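Local coordinates for Atu0111 protein (Agrobacterium tumefaciens, PDB 2FSQ) that is of unknown function but belongs to the 2H clan, whose relatives include phosphodiesterases, so it may act on phosphoester substrates, at residues A76-S81 / L183-S188. Numbering follows the deposited sequence.
Sequences AFTPVS and LSYIVS
Two backbone hydrogen bonds join strands 75-77 and 184-186 into a two-stranded antiparallel sheet, both made by the hydrogen-bonded pair Ala76 and Tyr185. Ala76 N donates to Tyr185 O at 2.8 Å, nearly straight and in the carbonyl plane. The return bond, from Tyr185 N to Ala76 O at 2.9 Å, reaches its acceptor from above the carbonyl plane. Ala76 O also receives a CA-H...O contact from Ser184. Past the non-hydrogen-bonded pair of Phe77 and Ser184 the chains stay linked more loosely: the bond from Thr78 N to Leu183 O is weak, at 3.4 Å, and one water donates to both Thr78 O and Leu183 O, so that Leu183 O takes two donors.

On one face, Ser184 CB sits almost squarely over the Phe77 ring, 4.1 Å from its centroid, a CH-pi contact. Ser184 OG, set between its own backbone N and carbonyl carbon (chi1 77°), bonds to Pro140 O instead. On the other face, Ala76 CB packs against Val187 CG2 at 3.8 Å and, more distantly, against Tyr185 CB. Thr78 CG2 approaches the Tyr185 ring at its edge, 4.2 Å from CE2.

The Phe77 side chain leans on helix 54-67 at Arg63, Phe66 and Leu67, and Arg63 also bonds to Thr78 O. Tyr185 OH bonds to Arg30, while its ring meets His26 roughly perpendicularly near a bound acetate. Leu183 and Ser184 pair through their backbones with Val141, tying this buried sheet to the turn between strands 133-139 and 142-147.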
# COMPACT_ATOMS: atom_id res chain seq x y z
N ALA A 76 -6.19 -3.70 -11.83
CA ALA A 76 -5.75 -2.36 -12.20
C ALA A 76 -4.36 -2.17 -11.62
O ALA A 76 -4.18 -2.02 -10.39
CB ALA A 76 -6.69 -1.30 -11.66
N PHE A 77 -3.35 -2.24 -12.48
CA PHE A 77 -1.96 -2.13 -12.04
C PHE A 77 -1.57 -0.67 -11.93
O PHE A 77 -1.90 0.15 -12.80
CB PHE A 77 -1.01 -2.84 -13.03
CG PHE A 77 -1.05 -4.34 -12.93
CD1 PHE A 77 -0.08 -5.03 -12.19
CD2 PHE A 77 -2.06 -5.06 -13.56
CE1 PHE A 77 -0.13 -6.42 -12.10
CE2 PHE A 77 -2.11 -6.43 -13.48
CZ PHE A 77 -1.15 -7.12 -12.75
N THR A 78 -0.86 -0.34 -10.86
CA THR A 78 -0.34 1.00 -10.64
C THR A 78 1.01 1.15 -11.36
O THR A 78 1.67 0.15 -11.67
CB THR A 78 -0.17 1.22 -9.13
OG1 THR A 78 0.67 0.18 -8.62
CG2 THR A 78 -1.52 1.12 -8.43
N PRO A 79 1.44 2.39 -11.63
CA PRO A 79 2.73 2.57 -12.33
C PRO A 79 3.91 2.05 -11.52
O PRO A 79 3.91 2.13 -10.29
CB PRO A 79 2.83 4.10 -12.50
CG PRO A 79 1.39 4.55 -12.45
CD PRO A 79 0.75 3.67 -11.41
N VAL A 80 4.94 1.56 -12.19
CA VAL A 80 6.13 1.13 -11.49
C VAL A 80 6.69 2.25 -10.61
O VAL A 80 7.11 2.02 -9.46
CB VAL A 80 7.19 0.59 -12.48
CG1 VAL A 80 8.53 0.40 -11.76
CG2 VAL A 80 6.69 -0.70 -13.13
N SER A 81 6.68 3.49 -11.11
CA SER A 81 7.27 4.58 -10.34
C SER A 81 6.46 4.96 -9.08
O SER A 81 6.94 5.76 -8.28
CB SER A 81 7.47 5.84 -11.20
OG SER A 81 6.21 6.33 -11.65
N LEU A 183 0.61 -3.93 -5.84
CA LEU A 183 0.91 -4.02 -7.26
C LEU A 183 -0.34 -3.73 -8.09
O LEU A 183 -0.23 -3.24 -9.21
CB LEU A 183 1.46 -5.41 -7.62
CG LEU A 183 2.82 -5.76 -7.00
CD1 LEU A 183 3.22 -7.14 -7.44
CD2 LEU A 183 3.89 -4.74 -7.37
N SER A 184 -1.52 -4.04 -7.55
CA SER A 184 -2.75 -3.86 -8.33
C SER A 184 -3.95 -3.76 -7.41
O SER A 184 -3.86 -4.07 -6.22
CB SER A 184 -2.98 -5.03 -9.30
OG SER A 184 -3.46 -6.18 -8.63
N TYR A 185 -5.07 -3.36 -8.00
CA TYR A 185 -6.37 -3.44 -7.35
C TYR A 185 -7.24 -4.43 -8.09
O TYR A 185 -7.22 -4.47 -9.32
CB TYR A 185 -7.04 -2.07 -7.36
CG TYR A 185 -6.44 -1.11 -6.36
CD1 TYR A 185 -7.02 -0.96 -5.10
CD2 TYR A 185 -5.28 -0.41 -6.65
CE1 TYR A 185 -6.46 -0.11 -4.16
CE2 TYR A 185 -4.71 0.45 -5.71
CZ TYR A 185 -5.31 0.58 -4.47
OH TYR A 185 -4.77 1.43 -3.53
N ILE A 186 -8.05 -5.16 -7.35
CA ILE A 186 -9.03 -6.06 -7.98
C ILE A 186 -10.17 -5.22 -8.56
O ILE A 186 -10.83 -4.47 -7.83
CB ILE A 186 -9.63 -7.05 -6.97
CG1 ILE A 186 -8.52 -7.75 -6.17
CG2 ILE A 186 -10.58 -8.02 -7.67
CD1 ILE A 186 -7.70 -8.69 -6.97
N VAL A 187 -10.39 -5.33 -9.87
CA VAL A 187 -11.50 -4.64 -10.54
C VAL A 187 -12.76 -5.49 -10.59
O VAL A 187 -13.87 -4.98 -10.39
CB VAL A 187 -11.09 -4.20 -11.96
CG1 VAL A 187 -12.22 -3.39 -12.62
CG2 VAL A 187 -9.81 -3.39 -11.90
N SER A 188 -12.58 -6.79 -10.86
CA SER A 188 -13.68 -7.76 -10.82
C SER A 188 -13.19 -9.05 -10.21
O SER A 188 -12.03 -9.41 -10.40
CB SER A 188 -14.29 -8.02 -12.20
OG SER A 188 -13.33 -8.50 -13.14
O HOH W 1 2.15 -2.15 -10.00